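NUDIX hydrolase (Alicyclobacillus acidocaldarius subsp. acidocaldarius, PDB 3QSJ) probably hydrolyses phosphorus-containing acid anhydrides as a member of the NUDIX family, with a divalent metal ion as cofactor. Local coordinates at residues A[22-27]-A[205-210]; A[141-146]-A[151-156]. One frame throughout, in Å; residues are numbered along the deposited sequence.

Contact 1. Residues A[22-27]-A[205-210]; sequences KDIEVL and KALVAC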
ATOM      1  N   LYS A  22       3.496   2.694  22.669  1.00 32.55           N
ATOM      2  CA  LYS A  22       4.271   3.665  21.879  1.00 33.72           C
ATOM      3  C   LYS A  22       5.063   2.995  20.737  1.00 35.35           C
ATOM      4  O   LYS A  22       6.187   3.402  20.437  1.00 36.91           O
ATOM      5  CB  LYS A  22       5.171   4.560  22.780  1.00 39.97           C
ATOM      6  CG  LYS A  22       4.383   5.466  23.731  1.00 58.72           C
ATOM      7  CD  LYS A  22       5.303   6.306  24.611  1.00 78.09           C
ATOM      8  CE  LYS A  22       4.542   7.348  25.401  1.00 95.32           C
ATOM      9  NZ  LYS A  22       4.075   8.474  24.546  1.00105.35           N
ATOM     10  N   ASP A  23       4.508   1.913  20.171  1.00 27.11           N
ATOM     11  CA  ASP A  23       5.085   1.241  19.019  1.00 25.55           C
ATOM     12  C   ASP A  23       4.235   1.562  17.788  1.00 26.30           C
ATOM     13  O   ASP A  23       3.024   1.610  17.899  1.00 23.45           O
ATOM     14  CB  ASP A  23       5.122  -0.287  19.201  1.00 28.32           C
ATOM     15  CG  ASP A  23       6.068  -0.788  20.288  1.00 42.83           C
ATOM     16  OD1 ASP A  23       7.097  -0.132  20.523  1.00 46.98           O
ATOM     17  OD2 ASP A  23       5.766  -1.828  20.903  1.00 47.56           O
ATOM     18  N   ILE A  24       4.872   1.666  16.606  1.00 20.81           N
ATOM     19  CA  ILE A  24       4.101   1.859  15.378  1.00 18.52           C
ATOM     20  C   ILE A  24       3.400   0.547  15.028  1.00 20.43           C
ATOM     21  O   ILE A  24       4.014  -0.526  15.080  1.00 20.96           O
ATOM     22  CB  ILE A  24       5.040   2.310  14.244  1.00 21.19           C
ATOM     23  CG1 ILE A  24       5.614   3.701  14.572  1.00 22.05           C
ATOM     24  CG2 ILE A  24       4.277   2.302  12.904  1.00 24.94           C
ATOM     25  CD1 ILE A  24       6.727   4.264  13.641  1.00 21.62           C
ATOM     26  N   GLU A  25       2.151   0.652  14.569  1.00 19.46           N
ATOM     27  CA  GLU A  25       1.378  -0.472  14.058  1.00 18.91           C
ATOM     28  C   GLU A  25       1.192  -0.239  12.583  1.00 20.78           C
ATOM     29  O   GLU A  25       1.182   0.907  12.154  1.00 16.98           O
ATOM     30  CB  GLU A  25       0.011  -0.554  14.751  1.00 19.22           C
ATOM     31  CG  GLU A  25       0.239  -0.934  16.194  1.00 20.37           C
ATOM     32  CD  GLU A  25      -0.945  -0.873  17.118  1.00 19.81           C
ATOM     33  OE1 GLU A  25      -2.059  -0.521  16.651  1.00 21.87           O
ATOM     34  OE2 GLU A  25      -0.755  -1.214  18.316  1.00 22.12           O
ATOM     35  N   VAL A  26       0.966  -1.316  11.814  1.00 17.07           N
ATOM     36  CA  VAL A  26       0.922  -1.239  10.336  1.00 15.36           C
ATOM     37  C   VAL A  26      -0.116  -2.223   9.814  1.00 19.25           C
ATOM     38  O   VAL A  26      -0.330  -3.251  10.466  1.00 20.26           O
ATOM     39  CB  VAL A  26       2.355  -1.523   9.779  1.00 17.46           C
ATOM     40  CG1 VAL A  26       2.897  -2.920  10.193  1.00 17.45           C
ATOM     41  CG2 VAL A  26       2.426  -1.306   8.266  1.00 16.96           C
ATOM     42  N   LEU A  27      -0.730  -1.948   8.639  1.00 16.91           N
ATOM     43  CA  LEU A  27      -1.703  -2.847   8.065  1.00 17.16           C
ATOM     44  C   LEU A  27      -0.950  -3.868   7.222  1.00 18.94           C
ATOM     45  O   LEU A  27      -0.188  -3.521   6.284  1.00 18.01           O
ATOM     46  CB  LEU A  27      -2.692  -2.086   7.162  1.00 16.80           C
ATOM     47  CG  LEU A  27      -3.823  -1.360   7.858  1.00 22.80           C
ATOM     48  CD1 LEU A  27      -4.631  -0.583   6.831  1.00 22.75           C
ATOM     49  CD2 LEU A  27      -4.771  -2.382   8.566  1.00 22.77           C
ATOM     50  N   LYS A 205      11.662  -3.436   9.838  1.00 25.01           N
ATOM     51  CA  LYS A 205      12.818  -3.039  10.652  1.00 25.75           C
ATOM     52  C   LYS A 205      12.902  -1.505  10.743  1.00 26.45           C
ATOM     53  O   LYS A 205      13.223  -0.978  11.825  1.00 25.99           O
ATOM     54  CB  LYS A 205      14.141  -3.560  10.063  1.00 29.44           C
ATOM     55  CG  LYS A 205      14.334  -5.052  10.114  1.00 28.56           C
ATOM     56  CD  LYS A 205      15.687  -5.412   9.461  1.00 37.63           C
ATOM     57  CE  LYS A 205      15.944  -6.897   9.463  1.00 53.20           C
ATOM     58  NZ  LYS A 205      16.878  -7.296   8.383  1.00 60.65           N
ATOM     59  N   ALA A 206      12.592  -0.787   9.620  1.00 24.14           N
ATOM     60  CA  ALA A 206      12.642   0.697   9.589  1.00 24.94           C
ATOM     61  C   ALA A 206      11.599   1.234  10.538  1.00 26.21           C
ATOM     62  O   ALA A 206      11.875   2.142  11.299  1.00 25.04           O
ATOM     63  CB  ALA A 206      12.387   1.233   8.173  1.00 26.01           C
ATOM     64  N   LEU A 207      10.387   0.671  10.503  1.00 23.42           N
ATOM     65  CA  LEU A 207       9.298   1.073  11.414  1.00 22.61           C
ATOM     66  C   LEU A 207       9.642   0.792  12.900  1.00 27.69           C
ATOM     67  O   LEU A 207       9.370   1.625  13.773  1.00 27.52           O
ATOM     68  CB  LEU A 207       8.038   0.300  11.033  1.00 21.07           C
ATOM     69  CG  LEU A 207       7.374   0.714   9.701  1.00 20.17           C
ATOM     70  CD1 LEU A 207       6.121  -0.138   9.460  1.00 21.50           C
ATOM     71  CD2 LEU A 207       7.052   2.216   9.683  1.00 22.72           C
ATOM     72  N   VAL A 208      10.293  -0.345  13.183  1.00 25.63           N
ATOM     73  CA  VAL A 208      10.679  -0.666  14.575  1.00 25.65           C
ATOM     74  C   VAL A 208      11.686   0.351  15.131  1.00 32.04           C
ATOM     75  O   VAL A 208      11.606   0.695  16.323  1.00 32.54           O
ATOM     76  CB  VAL A 208      11.161  -2.141  14.680  1.00 30.75           C
ATOM     77  CG1 VAL A 208      11.821  -2.463  16.038  1.00 33.10           C
ATOM     78  CG2 VAL A 208       9.998  -3.101  14.406  1.00 29.08           C
ATOM     79  N   ALA A 209      12.618   0.833  14.282  1.00 28.47           N
ATOM     80  CA  ALA A 209      13.657   1.799  14.682  1.00 31.82           C
ATOM     81  C   ALA A 209      13.085   3.193  14.872  1.00 36.91           C
ATOM     82  O   ALA A 209      13.725   4.047  15.458  1.00 40.45           O
ATOM     83  CB  ALA A 209      14.758   1.849  13.636  1.00 32.98           C
ATOM     84  N   CYS A 210      11.895   3.430  14.335  1.00 30.88           N
ATOM     85  CA  CYS A 210      11.249   4.718  14.353  1.00 28.98           C
ATOM     86  C   CYS A 210      10.405   4.981  15.612  1.00 31.31           C
ATOM     87  O   CYS A 210       9.559   4.171  15.930  1.00 29.74           O
ATOM     88  CB  CYS A 210      10.411   4.866  13.094  1.00 27.86           C
ATOM     89  SG  CYS A 210       9.972   6.570  12.754  1.00 30.67           S
TER
HETATM   90  O   HOH W   1       7.852   1.456  16.297  1.00 31.89           O

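Contact 2. Residues A[141-146]-A[151-156]; sequences RFVTPP and RFDTRF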
ATOM      1  N   ARG A 141      12.392   1.872  -3.377  1.00 14.73           N
ATOM      2  CA  ARG A 141      12.115   1.264  -4.677  1.00 17.15           C
ATOM      3  C   ARG A 141      12.954   0.006  -4.725  1.00 20.99           C
ATOM      4  O   ARG A 141      14.148   0.047  -4.382  1.00 18.22           O
ATOM      5  CB  ARG A 141      12.493   2.208  -5.811  1.00 15.51           C
ATOM      6  CG  ARG A 141      12.200   1.654  -7.197  1.00 16.17           C
ATOM      7  CD  ARG A 141      12.724   2.632  -8.260  1.00 18.65           C
ATOM      8  NE  ARG A 141      12.489   2.076  -9.602  1.00 19.30           N
ATOM      9  CZ  ARG A 141      12.658   2.730 -10.745  1.00 19.00           C
ATOM     10  NH1 ARG A 141      13.168   3.967 -10.748  1.00 19.86           N
ATOM     11  NH2 ARG A 141      12.331   2.149 -11.907  1.00 19.04           N
ATOM     12  N   PHE A 142      12.304  -1.117  -5.042  1.00 18.01           N
ATOM     13  CA  PHE A 142      13.017  -2.401  -5.031  1.00 19.87           C
ATOM     14  C   PHE A 142      12.712  -3.188  -6.266  1.00 21.11           C
ATOM     15  O   PHE A 142      11.546  -3.437  -6.595  1.00 19.96           O
ATOM     16  CB  PHE A 142      12.647  -3.204  -3.772  1.00 22.91           C
ATOM     17  CG  PHE A 142      13.156  -2.529  -2.532  1.00 27.69           C
ATOM     18  CD1 PHE A 142      14.523  -2.438  -2.283  1.00 33.58           C
ATOM     19  CD2 PHE A 142      12.282  -1.885  -1.667  1.00 34.57           C
ATOM     20  CE1 PHE A 142      15.004  -1.716  -1.196  1.00 36.84           C
ATOM     21  CE2 PHE A 142      12.770  -1.208  -0.544  1.00 39.13           C
ATOM     22  CZ  PHE A 142      14.128  -1.137  -0.325  1.00 36.78           C
ATOM     23  N   VAL A 143      13.779  -3.702  -6.903  1.00 18.77           N
ATOM     24  CA  VAL A 143      13.591  -4.525  -8.071  1.00 19.34           C
ATOM     25  C   VAL A 143      13.948  -5.969  -7.649  1.00 23.35           C
ATOM     26  O   VAL A 143      15.048  -6.236  -7.101  1.00 22.05           O
ATOM     27  CB  VAL A 143      14.500  -4.048  -9.260  1.00 24.07           C
ATOM     28  CG1 VAL A 143      14.286  -4.937 -10.500  1.00 24.55           C
ATOM     29  CG2 VAL A 143      14.284  -2.577  -9.598  1.00 23.41           C
ATOM     30  N   THR A 144      13.047  -6.916  -7.959  1.00 19.26           N
ATOM     31  CA  THR A 144      13.332  -8.297  -7.621  1.00 19.07           C
ATOM     32  C   THR A 144      14.658  -8.672  -8.302  1.00 24.59           C
ATOM     33  O   THR A 144      14.853  -8.337  -9.474  1.00 23.82           O
ATOM     34  CB  THR A 144      12.198  -9.177  -8.152  1.00 22.16           C
ATOM     35  OG1 THR A 144      10.955  -8.556  -7.800  1.00 22.77           O
ATOM     36  CG2 THR A 144      12.302 -10.631  -7.627  1.00 23.19           C
ATOM     37  N   PRO A 145      15.572  -9.352  -7.572  1.00 26.28           N
ATOM     38  CA  PRO A 145      16.834  -9.841  -8.206  1.00 28.44           C
ATOM     39  C   PRO A 145      16.612 -10.692  -9.472  1.00 33.89           C
ATOM     40  O   PRO A 145      15.603 -11.438  -9.552  1.00 32.48           O
ATOM     41  CB  PRO A 145      17.481 -10.666  -7.096  1.00 31.21           C
ATOM     42  CG  PRO A 145      16.874 -10.153  -5.829  1.00 34.36           C
ATOM     43  CD  PRO A 145      15.460  -9.813  -6.176  1.00 28.75           C
ATOM     44  N   PRO A 146      17.531 -10.578 -10.471  1.00 32.14           N
ATOM     45  CA  PRO A 146      17.360 -11.305 -11.743  1.00 33.52           C
ATOM     46  C   PRO A 146      17.392 -12.835 -11.671  1.00 37.10           C
ATOM     47  O   PRO A 146      17.051 -13.484 -12.658  1.00 37.92           O
ATOM     48  CB  PRO A 146      18.471 -10.727 -12.629  1.00 35.78           C
ATOM     49  CG  PRO A 146      19.507 -10.264 -11.671  1.00 39.35           C
ATOM     50  CD  PRO A 146      18.743  -9.722 -10.513  1.00 34.33           C
ATOM     51  N   ARG A 151       9.476 -11.125 -11.591  1.00 21.15           N
ATOM     52  CA  ARG A 151      10.152  -9.944 -11.099  1.00 19.14           C
ATOM     53  C   ARG A 151       9.264  -8.715 -11.152  1.00 21.03           C
ATOM     54  O   ARG A 151       8.442  -8.588 -12.071  1.00 20.33           O
ATOM     55  CB  ARG A 151      11.439  -9.653 -11.927  1.00 18.64           C
ATOM     56  CG  ARG A 151      12.465 -10.809 -11.961  1.00 19.84           C
ATOM     57  CD  ARG A 151      13.619 -10.358 -12.823  1.00 24.65           C
ATOM     58  NE  ARG A 151      14.452  -9.384 -12.122  1.00 26.25           N
ATOM     59  CZ  ARG A 151      15.388  -8.630 -12.679  1.00 31.35           C
ATOM     60  NH1 ARG A 151      15.640  -8.721 -13.990  1.00 30.67           N
ATOM     61  NH2 ARG A 151      16.121  -7.823 -11.933  1.00 26.52           N
ATOM     62  N   PHE A 152       9.406  -7.831 -10.137  1.00 18.62           N
ATOM     63  CA  PHE A 152       8.697  -6.584 -10.048  1.00 16.92           C
ATOM     64  C   PHE A 152       9.678  -5.474  -9.835  1.00 19.89           C
ATOM     65  O   PHE A 152      10.730  -5.673  -9.205  1.00 19.05           O
ATOM     66  CB  PHE A 152       7.731  -6.537  -8.842  1.00 18.51           C
ATOM     67  CG  PHE A 152       6.646  -7.568  -8.920  1.00 20.16           C
ATOM     68  CD1 PHE A 152       5.507  -7.344  -9.701  1.00 23.21           C
ATOM     69  CD2 PHE A 152       6.825  -8.826  -8.350  1.00 23.21           C
ATOM     70  CE1 PHE A 152       4.561  -8.361  -9.898  1.00 24.40           C
ATOM     71  CE2 PHE A 152       5.851  -9.822  -8.501  1.00 24.67           C
ATOM     72  CZ  PHE A 152       4.725  -9.571  -9.263  1.00 23.72           C
ATOM     73  N   ASP A 153       9.246  -4.271 -10.191  1.00 15.89           N
ATOM     74  CA  ASP A 153      10.034  -3.078  -9.853  1.00 15.68           C
ATOM     75  C   ASP A 153       9.039  -2.302  -9.034  1.00 19.50           C
ATOM     76  O   ASP A 153       8.092  -1.719  -9.590  1.00 18.56           O
ATOM     77  CB  ASP A 153      10.394  -2.354 -11.140  1.00 18.16           C
ATOM     78  CG  ASP A 153      11.186  -1.087 -10.957  1.00 22.75           C
ATOM     79  OD1 ASP A 153      11.217  -0.562  -9.838  1.00 18.83           O
ATOM     80  OD2 ASP A 153      11.776  -0.626 -11.937  1.00 27.17           O
ATOM     81  N   THR A 154       9.162  -2.395  -7.700  1.00 16.30           N
ATOM     82  CA  THR A 154       8.098  -1.933  -6.799  1.00 13.82           C
ATOM     83  C   THR A 154       8.431  -0.653  -6.069  1.00 18.73           C
ATOM     84  O   THR A 154       9.513  -0.554  -5.471  1.00 18.26           O
ATOM     85  CB  THR A 154       7.826  -3.035  -5.779  1.00 15.33           C
ATOM     86  OG1 THR A 154       7.510  -4.260  -6.487  1.00 16.99           O
ATOM     87  CG2 THR A 154       6.631  -2.644  -4.812  1.00 18.25           C
ATOM     88  N   ARG A 155       7.510   0.313  -6.121  1.00 16.07           N
ATOM     89  CA  ARG A 155       7.653   1.617  -5.477  1.00 14.88           C
ATOM     90  C   ARG A 155       6.918   1.527  -4.153  1.00 16.10           C
ATOM     91  O   ARG A 155       5.757   1.166  -4.141  1.00 17.70           O
ATOM     92  CB  ARG A 155       7.044   2.723  -6.346  1.00 15.06           C
ATOM     93  CG  ARG A 155       7.737   4.104  -6.184  1.00 17.87           C
ATOM     94  CD  ARG A 155       9.195   4.172  -6.717  1.00 16.79           C
ATOM     95  NE  ARG A 155       9.321   3.641  -8.068  1.00 18.85           N
ATOM     96  CZ  ARG A 155       9.296   4.370  -9.200  1.00 24.18           C
ATOM     97  NH1 ARG A 155       9.125   5.694  -9.151  1.00 19.78           N
ATOM     98  NH2 ARG A 155       9.392   3.779 -10.376  1.00 17.99           N
ATOM     99  N   PHE A 156       7.565   1.874  -3.044  1.00 14.56           N
ATOM    100  CA  PHE A 156       6.945   1.791  -1.719  1.00 13.43           C
ATOM    101  C   PHE A 156       6.598   3.241  -1.220  1.00 16.54           C
ATOM    102  O   PHE A 156       7.421   4.149  -1.246  1.00 16.66           O
ATOM    103  CB  PHE A 156       7.970   1.188  -0.699  1.00 14.93           C
ATOM    104  CG  PHE A 156       8.082  -0.312  -0.847  1.00 17.65           C
ATOM    105  CD1 PHE A 156       7.428  -1.154   0.037  1.00 22.29           C
ATOM    106  CD2 PHE A 156       8.719  -0.872  -1.952  1.00 18.62           C
ATOM    107  CE1 PHE A 156       7.455  -2.568  -0.137  1.00 23.80           C
ATOM    108  CE2 PHE A 156       8.741  -2.290  -2.131  1.00 23.05           C
ATOM    109  CZ  PHE A 156       8.097  -3.106  -1.234  1.00 22.26           C
TER
HETATM  110  O   HOH W   2       9.849  -5.549  -6.264  1.00 24.68           O

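Contact 1. Residues A[22-27]-A[205-210]
Ile-24 meets the C-terminal part of helix 198-209 and the residue beyond it with the end of its longer branch: CD1 lies 3.6 Å from Cys-210 O and 3.8 Å from Cys-210 CB, and it also touches the carbonyl oxygen of Leu-207. This reach follows from the torsions, for CG1 stands anti to the carbonyl carbon (chi1 -66°) and CD1 continues in an extended line (chi2 172°). The shorter branch, CG2, stays farther back, 4.3 Å from Leu-207 CD2. Two residues along the strand, Val-26 crosses Leu-207 at about a right angle, and Leu-207 CD1 rests 4.0 Å from Val-26 CB, with Val-26 CG2 close by. Beside this apolar patch a water accepts from Ile-24 N at 3.0 Å and can donate to Leu-207 O, though other acceptors compete for its protons. Ile-16 of the adjoining strand 7-18 touches Ile-24, Val-26 and Leu-207 alike, which extends the apolar layer beneath the helix. Glu-25, pointing away from the helix, forms a salt bridge with Arg-17. The arrangement is that of the NUDIX alpha/beta/alpha sandwich, in which a helix lies against the apolar face of the central mixed sheet.

Contact 2. Residues A[141-146]-A[151-156]
Arg-141 and Asp-153 face each other diagonally across two antiparallel strands in a side-on, two-pronged salt bridge. NE reaches the syn lone pair of Asp-153 OD1 at 2.9 Å, nearly straight at 168°, while NH2 meets Asp-153 OD2 at 2.8 Å; the two flat groups are nearly coplanar, 21° apart. The arginine arrives there fully extended, with CG opposite the backbone N (chi1 -179°). Over one face of its guanidinium lies Arg-155 NH2, a like charge probably tolerated because Arg-155 has salt bridges to Asp-71 and Asp-72. A methionine in place of Arg-141 would probably leave the Asp-153 carboxylate without its charged mate and freer to turn. The strands form a beta hairpin at one side of the NUDIX mixed sheet, where 151-160 also pairs in parallel with strand 7-18. Phe-142 and Thr-154 form a hydrogen-bonded pair of it, with Thr-154 N to Phe-142 O at 2.8 Å. On the sheet face that carries these two residues, packing is close: Phe-142 turns an edge to the face of Phe-156 in an offset edge-to-face pair, CD2 lying 3.6 Å from Phe-156 CE2, and Pro-199 of helix 198-209 touches both phenylalanine side chains. A water bridges Phe-142 O and Thr-154 OG1. Toward the turn the contact becomes more open, with Val-143 and Pro-146 exposed, and side-chain bonds join the backbone pairing, which still includes Thr-144 N to Phe-152 O. Thr-144 OG1 accepts from Phe-152 N at 2.9 Å. Arg-151, bent at chi3, curls back to grip the single oxygen Thr-144 O with NH2 at 2.8 Å and NE at 2.9 Å, both bonds less straight than those of Arg-141, while Pro-146 CA sits over one guanidinium face.

In the fold
Contacts 1 and 2 lie about 22 Å apart between centres, with nearest atoms about 9 Å apart, and do not touch. Both nevertheless belong to one mixed sheet, in which strand 7-18 pairs with 24-31 of contact 1 and with 151-160 of contact 2. Along the chain the order is 22-27, then the whole of contact 2, then 205-210: a short-range hairpin enclosed by a long-range closure. Helix 198-209 links them further, since its end packs in contact 1 while Pro-199 touches Phe-142 and Phe-156, and Val-203 touches Phe-156. Together they illustrate how local pairing and distant packing build one sandwich, whose calcium site includes Gly-46, Glu-82 and Glu-86.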